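Long-range contacts in 6-phosphogluconate dehydrogenase, NAD-binding (Mycolicibacterium smegmatis MC2 155, PDB 6SMT), which binds NADPH and acts as an S-enantioselective imine reductase, probably passing hydride from the cofactor to the imine carbon: residues Ala61-Ser67 and Ala90-Arg94; His77-Asp81 and Arg106-Thr110; Tyr271-Thr275 and Arg287-Met292. One frame throughout, in Å; residues are numbered along the deposited sequence. Where two conformers were deposited one is given.

Contact 1 of 3, residues Ala61-Ser67 and Ala90-Arg94; sequences AAAIAAS and APAGR
Nearly the whole of the short helix 60-65, with the residues that lead on to Ser67, meets the loop Ala90-Arg94. On the helical side, Ala65 N bonds to Ala61 O at 2.9 Å, and Ser67 (phi/psi -136/162) is already extended. On the loop side, a type II beta turn runs from Pro91 to Arg94, closed by Arg94 N to Pro91 O at 2.9 Å; Gly93 sits at positive phi (71/9). CA atoms come closest at Ala61-Ala90, 5.1 Å, and lie 7.7 Å apart at Ser67-Arg94.

Apolar packing is centred on Ala90, whose CB points at the helix and lies 4.1 Å from Ala61 CB, 4.0 Å from Ile64 CG2 and 3.4 Å from Ala61 O. Ile64 (mt) also sets CG2 4.3 Å from Pro91 CG.

The polar part belongs to Arg94 (chi1 m, chi2 and chi3 t, chi4 about -81°). Its CD passes 3.3 Å from Ile64 O. Arg94 NH1 donates to Ser67 O at 2.7 Å and 158°, near the guanidinium plane. Ala65 O lies over a guanidinium face, 3.2 Å from Arg94 NH2, at an angle too poor for bonding. The guanidinium thus reaches backbone carbonyls leading to Ser67, bonding one.

The contact joins two crossover connections of the Rossmann-type domain: Ile64 packs on Leu16 of strand 12-16, Ser67 OG bonds to Thr14, and the turn leads into strand 95-98.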
loop_
_atom_site.group_PDB
_atom_site.type_symbol
_atom_site.label_atom_id
_atom_site.label_comp_id
_atom_site.label_asym_id
_atom_site.label_seq_id
_atom_site.Cartn_x
_atom_site.Cartn_y
_atom_site.Cartn_z
ATOM N N ALA B 61 -11.682 -33.903 -18.673
ATOM C CA ALA B 61 -12.082 -34.081 -20.074
ATOM C C ALA B 61 -13.585 -33.909 -20.249
ATOM O O ALA B 61 -14.023 -33.244 -21.157
ATOM C CB ALA B 61 -11.660 -35.478 -20.515
ATOM N N ALA B 62 -14.387 -34.548 -19.409
ATOM C CA ALA B 62 -15.847 -34.423 -19.529
ATOM C C ALA B 62 -16.313 -32.988 -19.240
ATOM O O ALA B 62 -17.184 -32.492 -19.963
ATOM C CB ALA B 62 -16.546 -35.388 -18.605
ATOM N N ALA B 63 -15.642 -32.343 -18.309
ATOM C CA ALA B 63 -15.984 -30.929 -17.987
ATOM C C ALA B 63 -15.722 -30.041 -19.205
ATOM O O ALA B 63 -16.590 -29.249 -19.552
ATOM C CB ALA B 63 -15.212 -30.529 -16.770
ATOM N N ILE B 64 -14.537 -30.118 -19.772
ATOM C CA ILE B 64 -14.154 -29.261 -20.912
ATOM C C ILE B 64 -15.021 -29.603 -22.133
ATOM O O ILE B 64 -15.543 -28.733 -22.818
ATOM C CB ILE B 64 -12.641 -29.341 -21.148
ATOM C CG1 ILE B 64 -11.952 -28.629 -19.989
ATOM C CG2 ILE B 64 -12.299 -28.745 -22.491
ATOM C CD1 ILE B 64 -10.500 -28.780 -19.995
ATOM N N ALA B 65 -15.286 -30.908 -22.338
ATOM C CA ALA B 65 -16.107 -31.278 -23.513
ATOM C C ALA B 65 -17.529 -30.795 -23.423
ATOM O O ALA B 65 -18.204 -30.729 -24.485
ATOM C CB ALA B 65 -16.079 -32.798 -23.666
ATOM N N ALA B 66 -18.029 -30.404 -22.246
ATOM C CA ALA B 66 -19.411 -29.956 -22.055
ATOM C C ALA B 66 -19.659 -28.558 -22.620
ATOM O O ALA B 66 -20.821 -28.177 -22.817
ATOM C CB ALA B 66 -19.757 -30.017 -20.628
ATOM N N SER B 67 -18.611 -27.744 -22.820
ATOM C CA SER B 67 -18.766 -26.320 -23.077
ATOM C C SER B 67 -17.888 -25.756 -24.194
ATOM O O SER B 67 -16.832 -26.294 -24.487
ATOM C CB SER B 67 -18.484 -25.525 -21.791
ATOM O OG SER B 67 -19.221 -26.016 -20.661
ATOM N N ALA B 90 -9.814 -33.126 -25.099
ATOM C CA ALA B 90 -11.113 -32.440 -24.854
ATOM C C ALA B 90 -11.065 -30.984 -25.267
ATOM O O ALA B 90 -12.084 -30.462 -25.740
ATOM C CB ALA B 90 -11.594 -32.571 -23.435
ATOM N N PRO B 91 -9.933 -30.245 -25.081
ATOM C CA PRO B 91 -9.952 -28.877 -25.556
ATOM C C PRO B 91 -10.029 -28.602 -27.047
ATOM O O PRO B 91 -10.168 -27.488 -27.485
ATOM C CB PRO B 91 -8.656 -28.274 -25.005
ATOM C CG PRO B 91 -8.249 -29.177 -23.885
ATOM C CD PRO B 91 -8.688 -30.558 -24.357
ATOM N N ALA B 92 -9.962 -29.687 -27.881
ATOM C CA ALA B 92 -9.895 -29.485 -29.333
ATOM C C ALA B 92 -11.104 -28.662 -29.790
ATOM O O ALA B 92 -12.256 -29.067 -29.455
ATOM C CB ALA B 92 -9.846 -30.850 -30.055
ATOM N N GLY B 93 -10.903 -27.623 -30.565
ATOM C CA GLY B 93 -12.013 -26.823 -31.103
ATOM C C GLY B 93 -12.724 -25.969 -30.044
ATOM O O GLY B 93 -13.738 -25.376 -30.366
ATOM N N ARG B 94 -12.168 -25.907 -28.838
ATOM C CA ARG B 94 -12.783 -25.101 -27.776
ATOM C C ARG B 94 -11.776 -24.049 -27.330
ATOM O O ARG B 94 -10.660 -24.030 -27.759
ATOM C CB ARG B 94 -13.126 -26.026 -26.618
ATOM C CG ARG B 94 -14.178 -27.086 -26.978
ATOM C CD ARG B 94 -14.492 -28.078 -25.885
ATOM N NE ARG B 94 -15.188 -29.235 -26.467
ATOM C CZ ARG B 94 -16.450 -29.270 -26.749
ATOM N NH1 ARG B 94 -17.249 -28.318 -26.297
ATOM N NH2 ARG B 94 -16.966 -30.338 -27.368
#

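Contact 2 of 3, residues His77-Asp81 and Arg106-Thr110. With NDP (NADPH dihydro-nicotinamide-adenine-dinucleotide phosphate), chain L.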
loop_
_atom_site.group_PDB
_atom_site.type_symbol
_atom_site.label_atom_id
_atom_site.label_comp_id
_atom_site.label_asym_id
_atom_site.label_seq_id
_atom_site.Cartn_x
_atom_site.Cartn_y
_atom_site.Cartn_z
ATOM N N HIS B 77 0.059 -22.638 -12.315
ATOM C CA HIS B 77 0.105 -23.297 -13.626
ATOM C C HIS B 77 0.616 -24.737 -13.502
ATOM O O HIS B 77 0.297 -25.450 -14.417
ATOM C CB HIS B 77 0.767 -22.452 -14.696
ATOM C CG HIS B 77 -0.190 -21.455 -15.257
ATOM N ND1 HIS B 77 -0.577 -21.488 -16.599
ATOM C CD2 HIS B 77 -0.977 -20.492 -14.658
ATOM C CE1 HIS B 77 -1.498 -20.538 -16.834
ATOM N NE2 HIS B 77 -1.757 -19.896 -15.650
ATOM N N ASP B 78 1.275 -25.137 -12.423
ATOM C CA ASP B 78 1.529 -26.602 -12.305
ATOM C C ASP B 78 0.173 -27.324 -12.179
ATOM O O ASP B 78 -0.060 -28.354 -12.874
ATOM C CB ASP B 78 2.433 -26.952 -11.141
ATOM C CG ASP B 78 3.902 -26.616 -11.425
ATOM O OD1 ASP B 78 4.310 -26.574 -12.571
ATOM O OD2 ASP B 78 4.597 -26.559 -10.464
ATOM N N ALA B 79 -0.778 -26.748 -11.444
ATOM C CA ALA B 79 -2.131 -27.326 -11.336
ATOM C C ALA B 79 -2.845 -27.169 -12.638
ATOM O O ALA B 79 -3.505 -28.124 -13.101
ATOM C CB ALA B 79 -2.845 -26.679 -10.211
ATOM N N VAL B 80 -2.841 -25.991 -13.292
ATOM C CA VAL B 80 -3.497 -25.849 -14.605
ATOM C C VAL B 80 -3.025 -26.937 -15.568
ATOM O O VAL B 80 -3.867 -27.531 -16.218
ATOM C CB VAL B 80 -3.226 -24.457 -15.222
ATOM C CG1 VAL B 80 -3.747 -24.328 -16.640
ATOM C CG2 VAL B 80 -3.850 -23.376 -14.359
ATOM N N ASP B 81 -1.704 -27.085 -15.658
ATOM C CA ASP B 81 -1.143 -27.965 -16.701
ATOM C C ASP B 81 -1.457 -29.432 -16.339
ATOM O O ASP B 81 -1.729 -30.212 -17.284
ATOM C CB ASP B 81 0.335 -27.703 -16.839
ATOM C CG ASP B 81 0.616 -26.312 -17.441
ATOM O OD1 ASP B 81 -0.337 -25.650 -17.982
ATOM O OD2 ASP B 81 1.825 -25.926 -17.480
ATOM N N ARG B 106 4.967 -19.139 -17.712
ATOM C CA ARG B 106 4.017 -20.230 -17.482
ATOM C C ARG B 106 2.752 -19.986 -18.321
ATOM O O ARG B 106 2.145 -20.927 -18.778
ATOM C CB ARG B 106 3.721 -20.439 -16.016
ATOM C CG ARG B 106 4.940 -20.960 -15.262
ATOM C CD ARG B 106 5.611 -22.204 -15.813
ATOM N NE ARG B 106 4.686 -23.298 -15.763
ATOM C CZ ARG B 106 4.601 -24.225 -14.819
ATOM N NH1 ARG B 106 5.457 -24.173 -13.834
ATOM N NH2 ARG B 106 3.623 -25.124 -14.796
ATOM N N ALA B 107 2.302 -18.765 -18.479
ATOM C CA ALA B 107 1.125 -18.499 -19.318
ATOM C C ALA B 107 1.411 -18.888 -20.770
ATOM O O ALA B 107 0.565 -19.496 -21.413
ATOM C CB ALA B 107 0.782 -17.069 -19.193
ATOM N N ARG B 108 2.602 -18.565 -21.259
ATOM C CA ARG B 108 2.997 -18.932 -22.658
ATOM C C ARG B 108 3.118 -20.444 -22.790
ATOM O O ARG B 108 2.710 -20.985 -23.801
ATOM C CB ARG B 108 4.308 -18.223 -22.987
ATOM C CG ARG B 108 4.258 -16.700 -23.060
ATOM C CD ARG B 108 5.662 -16.045 -23.218
ATOM N NE ARG B 108 5.581 -14.615 -23.071
ATOM C CZ ARG B 108 6.130 -13.930 -22.166
ATOM N NH1 ARG B 108 7.077 -14.458 -21.369
ATOM N NH2 ARG B 108 5.871 -12.637 -22.159
ATOM N N ARG B 109 3.610 -21.121 -21.785
ATOM C CA ARG B 109 3.736 -22.585 -21.826
ATOM C C ARG B 109 2.368 -23.189 -21.911
ATOM O O ARG B 109 2.136 -24.134 -22.704
ATOM C CB ARG B 109 4.464 -23.072 -20.581
ATOM C CG ARG B 109 4.810 -24.556 -20.629
ATOM C CD ARG B 109 5.207 -25.143 -19.309
ATOM N NE ARG B 109 6.380 -24.558 -18.746
ATOM C CZ ARG B 109 6.948 -25.041 -17.654
ATOM N NH1 ARG B 109 6.441 -26.106 -17.040
ATOM N NH2 ARG B 109 8.019 -24.457 -17.153
ATOM N N THR B 110 1.458 -22.743 -21.064
ATOM C CA THR B 110 0.102 -23.293 -21.082
ATOM C C THR B 110 -0.581 -22.994 -22.435
ATOM O O THR B 110 -1.297 -23.854 -22.952
ATOM C CB THR B 110 -0.705 -22.720 -19.881
ATOM O OG1 THR B 110 -0.064 -23.143 -18.664
ATOM C CG2 THR B 110 -2.126 -23.199 -19.902
HETATM P PA NDP L . -6.286 -21.317 -4.436
HETATM O O1A NDP L . -5.277 -20.425 -5.097
HETATM O O2A NDP L . -6.154 -21.655 -2.984
HETATM O O5B NDP L . -6.421 -22.640 -5.299
HETATM C C5B NDP L . -7.340 -23.638 -4.819
HETATM C C4B NDP L . -7.870 -24.403 -6.005
HETATM O O4B NDP L . -6.787 -25.049 -6.732
HETATM C C3B NDP L . -8.810 -25.547 -5.575
HETATM O O3B NDP L . -9.808 -25.775 -6.552
HETATM C C2B NDP L . -7.842 -26.709 -5.509
HETATM O O2B NDP L . -8.375 -28.025 -5.622
HETATM C C1B NDP L . -7.074 -26.434 -6.787
HETATM N N9A NDP L . -5.815 -27.162 -6.904
HETATM C C8A NDP L . -4.660 -26.992 -6.175
HETATM N N7A NDP L . -3.699 -27.803 -6.553
HETATM C C5A NDP L . -4.243 -28.561 -7.576
HETATM C C6A NDP L . -3.758 -29.634 -8.368
HETATM N N6A NDP L . -2.508 -30.085 -8.324
HETATM N N1A NDP L . -4.608 -30.164 -9.275
HETATM C C2A NDP L . -5.854 -29.694 -9.378
HETATM N N3A NDP L . -6.425 -28.712 -8.672
HETATM C C4A NDP L . -5.573 -28.202 -7.774
HETATM O O3 NDP L . -7.788 -20.776 -4.587
HETATM P PN NDP L . -8.551 -19.465 -4.947
HETATM O O1N NDP L . -9.901 -19.850 -5.359
HETATM O O2N NDP L . -8.415 -18.501 -3.822
HETATM O O5D NDP L . -7.730 -18.806 -6.162
HETATM C C5D NDP L . -7.690 -19.436 -7.438
HETATM C C4D NDP L . -6.798 -18.584 -8.308
HETATM O O4D NDP L . -7.432 -17.286 -8.448
HETATM C C3D NDP L . -5.375 -18.336 -7.790
HETATM O O3D NDP L . -4.395 -18.410 -8.818
HETATM C C2D NDP L . -5.463 -16.920 -7.251
HETATM O O2D NDP L . -4.239 -16.190 -7.235
HETATM C C1D NDP L . -6.485 -16.261 -8.139
HETATM N N1N NDP L . -7.218 -15.153 -7.495
HETATM C C2N NDP L . -7.861 -15.348 -6.302
HETATM C C3N NDP L . -8.467 -14.330 -5.647
HETATM C C7N NDP L . -9.157 -14.514 -4.354
HETATM O O7N NDP L . -9.631 -13.477 -3.836
HETATM N N7N NDP L . -9.298 -15.702 -3.791
HETATM C C4N NDP L . -8.421 -12.986 -6.185
HETATM C C5N NDP L . -7.784 -12.844 -7.479
HETATM C C6N NDP L . -7.254 -13.873 -8.101
HETATM P P2B NDP L . -8.987 -28.687 -4.268
HETATM O O1X NDP L . -9.139 -30.187 -4.661
HETATM O O2X NDP L . -7.928 -28.511 -3.183
HETATM O O3X NDP L . -10.251 -28.026 -3.892
HETATM O O HOH W 1 2.591 -23.477 -17.577
HETATM O O HOH W 2 3.857 -27.574 -17.435
#
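Two nearly parallel helical segments, 4° apart in direction with axes 10.4 Å from each other, are joined mainly by polar side chains although most of the touching residues are buried. Thr110 OG1 stands at the centre of one chain of bonds: it accepts from His77 ND1 at 2.7 Å (163°), consistent with a proton on ND1, and donates to Asp81 OD1 at 2.6 Å.

Through Asp81 this chain runs on into a salt-bridge network of Arg106 with Asp78 and Asp81. Three m rotamers curl the Arg106 side chain back toward helix 77-87, where NH1 and NH2 both bond to Asp78 OD1 (2.9 and 2.7 Å) in a salt bridge and NH2 makes a weak, longer one to Asp81 OD2 at 3.3 Å. Water 1 donates to Asp81 OD2 (2.6 Å) and Arg106 O (2.9 Å) and accepts from Arg106 NE (2.8 Å); water 2 links Asp81 OD2 (2.6 Å) to Arg109 NH1 (3.0 Å). Apolar contact is slight, with Val80 CG1 3.8 Å from Thr110 CG2.

Ala79 points away from this interface, its CB 3.5 Å from NDP C5A at the adenine. Helix 77-87 therefore has cofactor on one flank and helix 104-116 on another, the side-by-side packing of successive helices expected in a Rossmann-type nucleotide-binding domain.

Contact 3 of 3, residues Tyr271-Thr275 and Arg287-Met292; sequences YVDAT and RIASEM
A turn of helix 263-280, Tyr271-Thr275, packs against the 3-10 segment Arg287-Met292, which is held by i+3 to i bonds such as Glu291 N to Ile288 O (3.0 Å) and Met292 N to Ala289 O (2.9 Å). The closest CA pairs are Tyr271-Glu291 (5.3 Å) and Val272-Ile288 (5.7 Å).

Three side chains set the fit. Ile288 (mt) wedges where Tyr271 and Val272 adjoin: its CG2 lies 3.7 Å from Tyr271 CB and its CD1 3.8 Å from Val272 CG2. Glu291, CB toward the helix, sets CB 3.8 Å from Tyr271 O and OE1 3.7 Å from Ala274 CB. Met292 (mtt) lies along the Tyr271 ring (chi1 m, chi2 about -45°). Its CG sits 3.5 Å from the ring centroid, 2° off the normal, a CH-pi contact; SD, 4.6 Å from the same centroid, adds an oblique Met-aromatic contact, and CE ends 3.7 Å from Tyr271 CD2.

Thr275 fills the hollow bordered by Arg287, Ile288 and Glu291: CG2 is 3.6 Å from Arg287 CG, and OG1 3.5 Å from Ile288 CA and 3.4 Å from Glu291 CG. Thr275 OG1 (chi1 m) donates to Tyr271 O at 2.8 Å, while water 3 donates to Thr275 OG1 (2.9 Å) and Arg287 O (2.6 Å), bridging the segments.

The C-terminal tail thus folds back on helix 263-280. Helix 241-257 touches Val272, Thr275 and Ile288, and Tyr271 OH bonds to Asp261 of the second subunit.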
loop_
_atom_site.group_PDB
_atom_site.type_symbol
_atom_site.label_atom_id
_atom_site.label_comp_id
_atom_site.label_asym_id
_atom_site.label_seq_id
_atom_site.Cartn_x
_atom_site.Cartn_y
_atom_site.Cartn_z
ATOM N N TYR B 271 17.513 0.638 0.399
ATOM C CA TYR B 271 17.381 1.385 -0.827
ATOM C C TYR B 271 17.513 2.890 -0.551
ATOM O O TYR B 271 18.090 3.620 -1.330
ATOM C CB TYR B 271 16.057 1.112 -1.532
ATOM C CG TYR B 271 15.714 -0.343 -1.711
ATOM C CD1 TYR B 271 16.614 -1.306 -2.148
ATOM C CD2 TYR B 271 14.448 -0.792 -1.433
ATOM C CE1 TYR B 271 16.247 -2.648 -2.263
ATOM C CE2 TYR B 271 14.049 -2.106 -1.589
ATOM C CZ TYR B 271 14.976 -3.053 -1.993
ATOM O OH TYR B 271 14.594 -4.369 -2.113
ATOM N N VAL B 272 16.813 3.358 0.478
ATOM C CA VAL B 272 16.880 4.784 0.871
ATOM C C VAL B 272 18.320 5.208 1.170
ATOM O O VAL B 272 18.770 6.203 0.622
ATOM C CB VAL B 272 15.934 5.011 2.061
ATOM C CG1 VAL B 272 16.153 6.410 2.603
ATOM C CG2 VAL B 272 14.499 4.806 1.668
ATOM N N ASP B 273 19.009 4.412 1.949
ATOM C CA ASP B 273 20.382 4.755 2.315
ATOM C C ASP B 273 21.270 4.729 1.053
ATOM O O ASP B 273 22.203 5.561 0.995
ATOM C CB ASP B 273 20.887 3.827 3.386
ATOM C CG ASP B 273 20.323 4.056 4.765
ATOM O OD1 ASP B 273 19.670 5.139 4.949
ATOM O OD2 ASP B 273 20.584 3.176 5.649
ATOM N N ALA B 274 21.100 3.763 0.181
ATOM C CA ALA B 274 21.894 3.758 -1.044
ATOM C C ALA B 274 21.627 4.986 -1.887
ATOM O O ALA B 274 22.520 5.524 -2.512
ATOM C CB ALA B 274 21.604 2.511 -1.767
ATOM N N THR B 275 20.370 5.510 -1.887
ATOM C CA THR B 275 20.052 6.686 -2.652
ATOM C C THR B 275 20.754 7.927 -2.054
ATOM O O THR B 275 21.227 8.782 -2.800
ATOM C CB THR B 275 18.524 6.869 -2.641
ATOM O OG1 THR B 275 17.896 5.713 -3.213
ATOM C CG2 THR B 275 18.070 8.043 -3.469
ATOM N N ARG B 287 13.082 8.772 -6.640
ATOM C CA ARG B 287 14.424 8.292 -6.984
ATOM C C ARG B 287 14.733 6.978 -6.306
ATOM O O ARG B 287 15.632 6.279 -6.763
ATOM C CB ARG B 287 15.417 9.331 -6.469
ATOM C CG ARG B 287 16.877 9.040 -6.718
ATOM C CD ARG B 287 17.275 9.134 -8.127
ATOM N NE ARG B 287 17.539 10.493 -8.517
ATOM C CZ ARG B 287 18.082 10.889 -9.682
ATOM N NH1 ARG B 287 18.293 10.008 -10.659
ATOM N NH2 ARG B 287 18.319 12.184 -9.857
ATOM N N ILE B 288 14.105 6.632 -5.188
ATOM C CA ILE B 288 14.583 5.512 -4.308
ATOM C C ILE B 288 14.647 4.214 -5.106
ATOM O O ILE B 288 15.590 3.403 -4.902
ATOM C CB ILE B 288 13.718 5.409 -3.048
ATOM C CG1 ILE B 288 13.928 6.618 -2.125
ATOM C CG2 ILE B 288 14.019 4.104 -2.266
ATOM C CD1 ILE B 288 12.788 6.777 -1.093
ATOM N N ALA B 289 13.603 3.894 -5.844
ATOM C CA ALA B 289 13.477 2.573 -6.469
ATOM C C ALA B 289 14.635 2.321 -7.446
ATOM O O ALA B 289 14.945 1.121 -7.689
ATOM C CB ALA B 289 12.147 2.476 -7.136
ATOM N N SER B 290 15.281 3.345 -7.998
ATOM C CA SER B 290 16.466 3.066 -8.832
ATOM C C SER B 290 17.434 2.133 -8.108
ATOM O O SER B 290 18.032 1.272 -8.803
ATOM C CB SER B 290 17.162 4.340 -9.189
ATOM O OG SER B 290 16.272 5.118 -9.984
ATOM N N GLU B 291 17.689 2.335 -6.819
ATOM C CA GLU B 291 18.653 1.588 -6.012
ATOM C C GLU B 291 18.208 0.155 -5.763
ATOM O O GLU B 291 18.951 -0.607 -5.146
ATOM C CB GLU B 291 19.029 2.299 -4.722
ATOM C CG GLU B 291 19.776 3.583 -5.047
ATOM C CD GLU B 291 21.152 3.359 -5.703
ATOM O OE1 GLU B 291 21.784 2.296 -5.451
ATOM O OE2 GLU B 291 21.620 4.309 -6.340
ATOM N N MET B 292 17.072 -0.273 -6.294
ATOM C CA MET B 292 16.625 -1.668 -6.191
ATOM C C MET B 292 17.317 -2.492 -7.277
ATOM O O MET B 292 17.174 -3.711 -7.136
ATOM C CB MET B 292 15.107 -1.739 -6.321
ATOM C CG MET B 292 14.392 -0.984 -5.169
ATOM S SD MET B 292 12.588 -1.067 -5.453
ATOM C CE MET B 292 11.984 -0.080 -4.093
HETATM O O HOH W 3 18.083 5.853 -6.139
#

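Overall arrangement
Contacts 1 and 2 share the N-terminal nucleotide-binding domain, their centres about 17 Å apart and nearest atoms about 8 Å apart. Along the chain their segments alternate, 61-67, 77-81, 90-94, 106-110, so the two closures cross along the sequence without touching: helix 77-87 starts in contact 2 and leads to the loop of contact 1, from which strand 95-98 runs on toward helix 104-116. Contact 2 is the one that borders NADPH. Contact 3 follows later in the chain, in the helical C-terminal domain, its centre about 50 Å from that of contact 1 and about 35 Å from that of contact 2. It meets the second subunit, whose Ser243 also bonds the cofactor, consistent with a cofactor site completed by dimerisation.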